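Local coordinates for O-phospho-L-seryl-tRNA:Cys-tRNA synthase (Methanocaldococcus jannaschii DSM 2661, PDB 5X6B), which probably converts O-phosphoserine attached to tRNA(Cys) into cysteine, as a pyridoxal-phosphate enzyme of the SepCysS family, at residues B[179-184]-B[220-225]; B[261-266]-B[301-306]; B[324-329]-B[400-405]. All coordinates share one frame; numbering follows the deposited sequence.

Contact 1 of 3, residues B[179-184]-B[220-225]; sequences GYKEVI and KEKGIP
Lys181 is the first residue of helix 179-184 to meet segment 220-225, and its partner is Lys222. Tyr180, the residue before it, faces inward and packs on strands 139-143 and 160-166, with its hydroxyl hydrogen-bonded to the backbone oxygen of Leu198. The long, nearly extended side chain of Lys181 comes up beside that of Lys222. Lys181 CE lies 4.5 Å from Lys222 CE. The two ammonium groups end close together, with Lys181 NZ 4.6 Å from Lys222 NZ. Both residues are exposed, so solvent probably screens the like charges. Val183 also packs on strands 139-143 and 160-166, and its N makes a weak bond to Gly179 O.

Ile184 carries the apolar half of the contact, and its N bonds back to the oxygen of Tyr180. It meets Ile224 tip to tip. Ile184 CG2 lies 3.6 Å from Ile224 CD1, and Ile184 CD1 is 4.1 Å from Ile224 CD1. One methyl of Ile224 thus touches both branches of Ile184. Ile224 reaches across because its CG1 stands anti to the carbonyl carbon (chi1 -53°) and its chain then runs on extended to CD1. Both isoleucines are buried.

Helix 212-221 ends at Glu221, and Lys222 is the first residue to leave helical angles. Gly223 has a positive phi of 53° and takes the C-prime place, with Gly223 N bonded to Lys220 O and Ile224 N to Ala219 O. This Schellman motif turns the chain inward toward strand 226-229. Helix 179-188 and the turn after helix 212-221 thus pack on the same sheet, where Ile184 and Ile224 both touch Ile197 of strand 194-200. The layering is consistent with the alpha/beta large domain of fold-type I pyridoxal-phosphate enzymes.

Contact 2 of 3, residues B[261-266]-B[301-306]; sequences APCGIL and VTLMAS
Leu303 points from helix 298-305 at segment 261-266 and meets Cys263 and Ile265 there. Its CG stands anti to the backbone N (chi1 -172°), and the CD2 methyl does most of the touching. The side chains of Ile265 and Leu303 cross at a slant. Ile265 CD1 is 4.0 Å from Leu303 CD2, and Ile265 CG1 is 4.2 Å from Leu303 CD2. Cys263 comes at the leucine from nearer its root. Cys263 SG lies 4.1 Å from Leu303 CD2 and 4.2 Å from Leu303 CB. The side-chain contacts are apolar. The backbone oxygen of Gly264 borders the same methyl, with no hydrogen bond across.

Residues 264-266 begin strand 264-268 of the seven-stranded mixed sheet. This strand runs antiparallel to both its neighbours, 115-119 and 248-252, as the reversed strand of the fold-type I large domain does. Through Ile265 and the preceding Cys263, helix 298-305 packs over the start of this strand. Thr302 OG1 bonds to Ser260 N and Ser306 OG to Ala258 O, which ties the helix to the chain that follows Lys255, the bearer of the pyridoxal phosphate. Phe103 of helix 100-111 also touches Leu303.

Contact 3 of 3, residues B[324-329]-B[400-405]; sequences TRYVVD and EQVEYV
Helices 324-329 and 400-405 run nearly parallel, with their axes 10.6 Å apart and a crossing angle of -16°, and their CA atoms come nearest at Val327 and Val402. Val402 reaches into the interface with its CG1 methyl, which is anti to the backbone N (chi1 178°). That methyl meets two side chains of the other helix. Val402 CG1 lies 3.8 Å from Tyr326 CD2 and 4.2 Å from Tyr326 CE2, approaching the ring obliquely. Val402 CG1 is also 3.9 Å from Val327 CG2, where the two valines cross at an angle.

The pair belongs to the smaller C-terminal part of the fold, in which helices 317-331 and 399-415 pack beside a three-stranded antiparallel sheet. Val327 also rests on Ile349 of strand 349-352 in that sheet. Val406, farther along helix 399-415, touches both Tyr326 and Val327.

Tyr326 and Val402 run alongside each other from opposite sides, and the hydroxyl end of the ring lies near Glu403. Tyr326 OH comes 4.4 Å from Glu403 CG, a loose contact at the exposed margin. Outside this helix pair, Glu400 forms a salt bridge with a basic side chain of another protein's chain. Gln401 NE2 hydrogen-bonds to the backbone of that chain.

Along the chain the contacts come in series, contact 1 first and contact 3 last. Contacts 1 and 2 share the seven-stranded mixed sheet. Their centres are 32 Å apart, and their nearest atoms about 11 Å. Contact 3 sits apart, beside the small antiparallel sheet, with its centre 29 Å from that of contact 2 and 40 Å from that of contact 1. No two of them touch. Contact 2 is the closest to the bound nucleic acid, about 19 Å at the nearest atom. Contacts 1 and 2 thus probably join parts of the large, cofactor-binding domain, contact 2 near the chain after the cofactor lysine. Contact 3 joins helices of the small C-terminal part, whose helix 399-415 meets another protein.

Contact 1 of 3, residues B[179-184]-B[220-225]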
loop_
_atom_site.group_PDB
_atom_site.type_symbol
_atom_site.label_atom_id
_atom_site.label_comp_id
_atom_site.label_asym_id
_atom_site.label_seq_id
_atom_site.Cartn_x
_atom_site.Cartn_y
_atom_site.Cartn_z
ATOM N N GLY B 179 -26.820 -20.240 21.557
ATOM C CA GLY B 179 -27.169 -21.320 20.653
ATOM C C GLY B 179 -25.968 -22.062 20.089
ATOM O O GLY B 179 -26.120 -23.092 19.432
ATOM N N TYR B 180 -24.772 -21.537 20.340
ATOM C CA TYR B 180 -23.546 -22.190 19.900
ATOM C C TYR B 180 -23.393 -23.548 20.566
ATOM O O TYR B 180 -22.924 -24.499 19.941
ATOM C CB TYR B 180 -22.322 -21.319 20.200
ATOM C CG TYR B 180 -21.916 -20.417 19.057
ATOM C CD1 TYR B 180 -21.030 -20.856 18.081
ATOM C CD2 TYR B 180 -22.417 -19.126 18.954
ATOM C CE1 TYR B 180 -20.655 -20.032 17.033
ATOM C CE2 TYR B 180 -22.050 -18.296 17.912
ATOM C CZ TYR B 180 -21.169 -18.753 16.955
ATOM O OH TYR B 180 -20.807 -17.926 15.917
ATOM N N LYS B 181 -23.796 -23.635 21.830
ATOM C CA LYS B 181 -23.696 -24.886 22.575
ATOM C C LYS B 181 -24.554 -25.993 21.956
ATOM O O LYS B 181 -24.070 -27.102 21.725
ATOM C CB LYS B 181 -24.088 -24.678 24.044
ATOM C CG LYS B 181 -24.600 -25.949 24.708
ATOM C CD LYS B 181 -24.349 -25.989 26.208
ATOM C CE LYS B 181 -24.385 -27.430 26.711
ATOM N NZ LYS B 181 -24.345 -27.543 28.195
ATOM N N GLU B 182 -25.820 -25.687 21.678
ATOM C CA GLU B 182 -26.750 -26.693 21.160
ATOM C C GLU B 182 -26.312 -27.246 19.810
ATOM O O GLU B 182 -26.432 -28.443 19.560
ATOM C CB GLU B 182 -28.169 -26.125 21.043
ATOM C CG GLU B 182 -28.549 -25.155 22.150
ATOM C CD GLU B 182 -29.880 -24.462 21.904
ATOM O OE1 GLU B 182 -30.537 -24.759 20.881
ATOM O OE2 GLU B 182 -30.267 -23.614 22.737
ATOM N N VAL B 183 -25.796 -26.375 18.947
ATOM C CA VAL B 183 -25.327 -26.787 17.629
ATOM C C VAL B 183 -24.133 -27.735 17.737
ATOM O O VAL B 183 -24.107 -28.794 17.103
ATOM C CB VAL B 183 -24.943 -25.568 16.770
ATOM C CG1 VAL B 183 -24.337 -26.014 15.450
ATOM C CG2 VAL B 183 -26.161 -24.691 16.525
ATOM N N ILE B 184 -23.156 -27.350 18.552
ATOM C CA ILE B 184 -21.980 -28.178 18.792
ATOM C C ILE B 184 -22.360 -29.560 19.324
ATOM O O ILE B 184 -21.917 -30.580 18.794
ATOM C CB ILE B 184 -21.014 -27.499 19.782
ATOM C CG1 ILE B 184 -20.426 -26.232 19.162
ATOM C CG2 ILE B 184 -19.898 -28.448 20.183
ATOM C CD1 ILE B 184 -19.696 -25.356 20.153
ATOM N N LYS B 220 -14.307 -22.398 25.304
ATOM C CA LYS B 220 -13.249 -22.771 26.239
ATOM C C LYS B 220 -13.498 -24.129 26.884
ATOM O O LYS B 220 -12.654 -25.023 26.814
ATOM C CB LYS B 220 -13.094 -21.707 27.330
ATOM C CG LYS B 220 -12.030 -22.043 28.366
ATOM C CD LYS B 220 -11.900 -20.952 29.418
ATOM C CE LYS B 220 -10.841 -21.306 30.456
ATOM N NZ LYS B 220 -10.687 -20.246 31.496
ATOM N N GLU B 221 -14.660 -24.280 27.510
ATOM C CA GLU B 221 -14.965 -25.501 28.244
ATOM C C GLU B 221 -15.413 -26.625 27.321
ATOM O O GLU B 221 -15.444 -27.788 27.727
ATOM C CB GLU B 221 -16.032 -25.236 29.308
ATOM C CG GLU B 221 -15.540 -24.364 30.455
ATOM C CD GLU B 221 -14.324 -24.951 31.153
ATOM O OE1 GLU B 221 -14.278 -26.187 31.338
ATOM O OE2 GLU B 221 -13.411 -24.175 31.511
ATOM N N LYS B 222 -15.757 -26.290 26.081
ATOM C CA LYS B 222 -16.107 -27.328 25.115
ATOM C C LYS B 222 -14.889 -27.651 24.253
ATOM O O LYS B 222 -14.990 -28.385 23.270
ATOM C CB LYS B 222 -17.304 -26.917 24.246
ATOM C CG LYS B 222 -18.692 -27.134 24.882
ATOM C CD LYS B 222 -18.643 -27.228 26.412
ATOM C CE LYS B 222 -19.937 -27.758 27.019
ATOM N NZ LYS B 222 -19.808 -27.927 28.497
ATOM N N GLY B 223 -13.742 -27.094 24.641
ATOM C CA GLY B 223 -12.455 -27.428 24.052
ATOM C C GLY B 223 -12.331 -27.325 22.540
ATOM O O GLY B 223 -11.659 -28.144 21.912
ATOM N N ILE B 224 -12.971 -26.320 21.953
ATOM C CA ILE B 224 -12.898 -26.115 20.510
ATOM C C ILE B 224 -12.319 -24.737 20.190
ATOM O O ILE B 224 -12.736 -23.736 20.776
ATOM C CB ILE B 224 -14.284 -26.259 19.852
ATOM C CG1 ILE B 224 -14.916 -27.597 20.239
ATOM C CG2 ILE B 224 -14.185 -26.144 18.336
ATOM C CD1 ILE B 224 -16.356 -27.737 19.808
ATOM N N PRO B 225 -11.341 -24.684 19.271
ATOM C CA PRO B 225 -10.706 -23.428 18.848
ATOM C C PRO B 225 -11.709 -22.365 18.398
ATOM O O PRO B 225 -12.662 -22.669 17.671
ATOM C CB PRO B 225 -9.818 -23.866 17.682
ATOM C CG PRO B 225 -9.480 -25.282 17.993
ATOM C CD PRO B 225 -10.705 -25.858 18.645
#

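Contact 2 of 3, residues B[261-266]-B[301-306]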
loop_
_atom_site.group_PDB
_atom_site.type_symbol
_atom_site.label_atom_id
_atom_site.label_comp_id
_atom_site.label_asym_id
_atom_site.label_seq_id
_atom_site.Cartn_x
_atom_site.Cartn_y
_atom_site.Cartn_z
ATOM N N ALA B 261 -6.159 -2.072 -0.128
ATOM C CA ALA B 261 -6.396 -3.490 -0.375
ATOM C C ALA B 261 -5.296 -4.070 -1.263
ATOM O O ALA B 261 -4.743 -3.368 -2.106
ATOM C CB ALA B 261 -7.766 -3.697 -1.015
ATOM N N PRO B 262 -4.969 -5.355 -1.071
ATOM C CA PRO B 262 -5.514 -6.209 -0.019
ATOM C C PRO B 262 -4.519 -6.462 1.109
ATOM O O PRO B 262 -3.396 -6.906 0.865
ATOM C CB PRO B 262 -5.829 -7.499 -0.770
ATOM C CG PRO B 262 -4.753 -7.571 -1.821
ATOM C CD PRO B 262 -4.303 -6.152 -2.117
ATOM N N CYS B 263 -4.928 -6.163 2.338
ATOM C CA CYS B 263 -4.124 -6.517 3.500
ATOM C C CYS B 263 -5.024 -6.802 4.694
ATOM O O CYS B 263 -6.221 -6.507 4.675
ATOM C CB CYS B 263 -3.123 -5.413 3.841
ATOM S SG CYS B 263 -3.823 -3.954 4.632
ATOM N N GLY B 264 -4.435 -7.383 5.731
ATOM C CA GLY B 264 -5.180 -7.806 6.898
ATOM C C GLY B 264 -4.240 -8.357 7.947
ATOM O O GLY B 264 -3.026 -8.386 7.750
ATOM N N ILE B 265 -4.799 -8.788 9.070
ATOM C CA ILE B 265 -3.994 -9.313 10.163
ATOM C C ILE B 265 -4.603 -10.601 10.688
ATOM O O ILE B 265 -5.824 -10.717 10.799
ATOM C CB ILE B 265 -3.866 -8.291 11.316
ATOM C CG1 ILE B 265 -3.082 -7.066 10.855
ATOM C CG2 ILE B 265 -3.167 -8.906 12.521
ATOM C CD1 ILE B 265 -1.655 -7.379 10.477
ATOM N N LEU B 266 -3.751 -11.579 10.977
ATOM C CA LEU B 266 -4.173 -12.766 11.703
ATOM C C LEU B 266 -3.445 -12.787 13.034
ATOM O O LEU B 266 -2.221 -12.895 13.077
ATOM C CB LEU B 266 -3.889 -14.041 10.908
ATOM C CG LEU B 266 -4.157 -15.377 11.615
ATOM C CD1 LEU B 266 -5.603 -15.473 12.083
ATOM C CD2 LEU B 266 -3.817 -16.551 10.706
ATOM N N VAL B 301 2.538 -1.349 3.856
ATOM C CA VAL B 301 3.163 -0.063 4.121
ATOM C C VAL B 301 2.118 0.970 4.541
ATOM O O VAL B 301 2.354 1.759 5.454
ATOM C CB VAL B 301 3.936 0.441 2.896
ATOM C CG1 VAL B 301 4.494 1.842 3.147
ATOM C CG2 VAL B 301 5.054 -0.526 2.566
ATOM N N THR B 302 0.964 0.954 3.883
ATOM C CA THR B 302 -0.123 1.841 4.265
ATOM C C THR B 302 -0.661 1.455 5.641
ATOM O O THR B 302 -1.033 2.322 6.430
ATOM C CB THR B 302 -1.270 1.823 3.239
ATOM O OG1 THR B 302 -1.844 0.512 3.166
ATOM C CG2 THR B 302 -0.759 2.231 1.871
ATOM N N LEU B 303 -0.682 0.154 5.929
ATOM C CA LEU B 303 -1.176 -0.345 7.211
ATOM C C LEU B 303 -0.301 0.144 8.364
ATOM O O LEU B 303 -0.809 0.571 9.403
ATOM C CB LEU B 303 -1.240 -1.874 7.201
ATOM C CG LEU B 303 -1.908 -2.576 8.389
ATOM C CD1 LEU B 303 -3.360 -2.148 8.538
ATOM C CD2 LEU B 303 -1.818 -4.088 8.235
ATOM N N MET B 304 1.013 0.086 8.176
ATOM C CA MET B 304 1.953 0.610 9.165
ATOM C C MET B 304 1.871 2.136 9.268
ATOM O O MET B 304 2.039 2.708 10.345
ATOM C CB MET B 304 3.386 0.194 8.825
ATOM C CG MET B 304 3.677 -1.289 9.020
ATOM S SD MET B 304 5.417 -1.695 8.727
ATOM C CE MET B 304 5.515 -1.514 6.950
ATOM N N ALA B 305 1.612 2.791 8.143
ATOM C CA ALA B 305 1.541 4.250 8.110
ATOM C C ALA B 305 0.249 4.778 8.738
ATOM O O ALA B 305 0.262 5.775 9.455
ATOM C CB ALA B 305 1.677 4.747 6.684
ATOM N N SER B 306 -0.866 4.105 8.466
ATOM C CA SER B 306 -2.152 4.501 9.027
ATOM C C SER B 306 -2.313 4.065 10.478
ATOM O O SER B 306 -3.296 4.415 11.129
ATOM C CB SER B 306 -3.297 3.921 8.202
ATOM O OG SER B 306 -3.239 4.377 6.866
#

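Contact 3 of 3, residues B[324-329]-B[400-405]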
loop_
_atom_site.group_PDB
_atom_site.type_symbol
_atom_site.label_atom_id
_atom_site.label_comp_id
_atom_site.label_asym_id
_atom_site.label_seq_id
_atom_site.Cartn_x
_atom_site.Cartn_y
_atom_site.Cartn_z
ATOM N N THR B 324 -23.442 8.278 13.629
ATOM C CA THR B 324 -24.294 7.203 13.151
ATOM C C THR B 324 -25.714 7.348 13.682
ATOM O O THR B 324 -26.686 7.311 12.921
ATOM C CB THR B 324 -23.734 5.835 13.577
ATOM O OG1 THR B 324 -22.400 5.687 13.078
ATOM C CG2 THR B 324 -24.608 4.706 13.060
ATOM N N ARG B 325 -25.827 7.514 14.995
ATOM C CA ARG B 325 -27.132 7.597 15.634
ATOM C C ARG B 325 -27.866 8.871 15.244
ATOM O O ARG B 325 -29.094 8.883 15.182
ATOM C CB ARG B 325 -26.988 7.504 17.151
ATOM C CG ARG B 325 -26.478 6.151 17.595
ATOM C CD ARG B 325 -26.385 6.019 19.097
ATOM N NE ARG B 325 -25.784 4.741 19.461
ATOM C CZ ARG B 325 -25.512 4.365 20.707
ATOM N NH1 ARG B 325 -25.793 5.169 21.723
ATOM N NH2 ARG B 325 -24.960 3.180 20.934
ATOM N N TYR B 326 -27.113 9.936 14.970
ATOM C CA TYR B 326 -27.704 11.161 14.445
ATOM C C TYR B 326 -28.403 10.888 13.119
ATOM O O TYR B 326 -29.505 11.373 12.878
ATOM C CB TYR B 326 -26.646 12.249 14.262
ATOM C CG TYR B 326 -27.155 13.465 13.515
ATOM C CD1 TYR B 326 -27.906 14.440 14.161
ATOM C CD2 TYR B 326 -26.889 13.633 12.162
ATOM C CE1 TYR B 326 -28.374 15.547 13.478
ATOM C CE2 TYR B 326 -27.354 14.738 11.473
ATOM C CZ TYR B 326 -28.091 15.691 12.135
ATOM O OH TYR B 326 -28.551 16.785 11.445
ATOM N N VAL B 327 -27.751 10.105 12.266
ATOM C CA VAL B 327 -28.307 9.741 10.966
ATOM C C VAL B 327 -29.569 8.897 11.113
ATOM O O VAL B 327 -30.580 9.169 10.459
ATOM C CB VAL B 327 -27.273 8.973 10.110
ATOM C CG1 VAL B 327 -27.912 8.441 8.844
ATOM C CG2 VAL B 327 -26.082 9.871 9.779
ATOM N N VAL B 328 -29.510 7.880 11.971
ATOM C CA VAL B 328 -30.662 7.008 12.201
ATOM C C VAL B 328 -31.859 7.790 12.738
ATOM O O VAL B 328 -32.954 7.721 12.173
ATOM C CB VAL B 328 -30.331 5.862 13.182
ATOM C CG1 VAL B 328 -31.610 5.195 13.669
ATOM C CG2 VAL B 328 -29.417 4.841 12.520
ATOM N N ASP B 329 -31.645 8.540 13.816
ATOM C CA ASP B 329 -32.718 9.308 14.441
ATOM C C ASP B 329 -33.347 10.286 13.457
ATOM O O ASP B 329 -34.542 10.572 13.523
ATOM C CB ASP B 329 -32.198 10.070 15.666
ATOM C CG ASP B 329 -31.744 9.148 16.786
ATOM O OD1 ASP B 329 -32.116 7.954 16.774
ATOM O OD2 ASP B 329 -31.016 9.623 17.684
ATOM N N GLU B 400 -19.969 18.221 9.136
ATOM C CA GLU B 400 -20.590 19.005 8.076
ATOM C C GLU B 400 -21.035 18.092 6.940
ATOM O O GLU B 400 -22.113 18.264 6.375
ATOM C CB GLU B 400 -19.628 20.069 7.560
ATOM C CG GLU B 400 -20.235 21.008 6.522
ATOM C CD GLU B 400 -19.328 22.183 6.195
ATOM O OE1 GLU B 400 -18.334 22.400 6.925
ATOM O OE2 GLU B 400 -19.607 22.885 5.201
ATOM N N GLN B 401 -20.203 17.107 6.621
ATOM C CA GLN B 401 -20.540 16.148 5.581
ATOM C C GLN B 401 -21.720 15.284 6.010
ATOM O O GLN B 401 -22.582 14.946 5.199
ATOM C CB GLN B 401 -19.327 15.284 5.242
ATOM C CG GLN B 401 -18.222 16.063 4.565
ATOM C CD GLN B 401 -16.960 15.257 4.395
ATOM O OE1 GLN B 401 -16.490 14.612 5.333
ATOM N NE2 GLN B 401 -16.400 15.284 3.193
ATOM N N VAL B 402 -21.763 14.944 7.294
ATOM C CA VAL B 402 -22.880 14.187 7.838
ATOM C C VAL B 402 -24.199 14.951 7.670
ATOM O O VAL B 402 -25.188 14.390 7.190
ATOM C CB VAL B 402 -22.655 13.852 9.327
ATOM C CG1 VAL B 402 -23.854 13.109 9.897
ATOM C CG2 VAL B 402 -21.378 13.033 9.502
ATOM N N GLU B 403 -24.213 16.230 8.050
ATOM C CA GLU B 403 -25.411 17.056 7.876
ATOM C C GLU B 403 -25.799 17.153 6.407
ATOM O O GLU B 403 -26.979 17.071 6.060
ATOM C CB GLU B 403 -25.216 18.471 8.420
ATOM C CG GLU B 403 -24.902 18.614 9.892
ATOM C CD GLU B 403 -24.887 20.080 10.300
ATOM O OE1 GLU B 403 -25.753 20.833 9.802
ATOM O OE2 GLU B 403 -23.991 20.490 11.076
ATOM N N TYR B 404 -24.800 17.349 5.551
ATOM C CA TYR B 404 -25.036 17.464 4.118
ATOM C C TYR B 404 -25.784 16.248 3.586
ATOM O O TYR B 404 -26.806 16.385 2.907
ATOM C CB TYR B 404 -23.719 17.631 3.366
ATOM C CG TYR B 404 -23.904 17.783 1.875
ATOM C CD1 TYR B 404 -24.112 19.032 1.309
ATOM C CD2 TYR B 404 -23.891 16.676 1.034
ATOM C CE1 TYR B 404 -24.293 19.181 -0.048
ATOM C CE2 TYR B 404 -24.075 16.812 -0.325
ATOM C CZ TYR B 404 -24.273 18.069 -0.863
ATOM O OH TYR B 404 -24.455 18.220 -2.218
ATOM N N VAL B 405 -25.263 15.062 3.899
ATOM C CA VAL B 405 -25.852 13.809 3.445
ATOM C C VAL B 405 -27.301 13.661 3.902
ATOM O O VAL B 405 -28.183 13.332 3.101
ATOM C CB VAL B 405 -25.048 12.600 3.950
ATOM C CG1 VAL B 405 -25.770 11.305 3.609
ATOM C CG2 VAL B 405 -23.638 12.617 3.367
#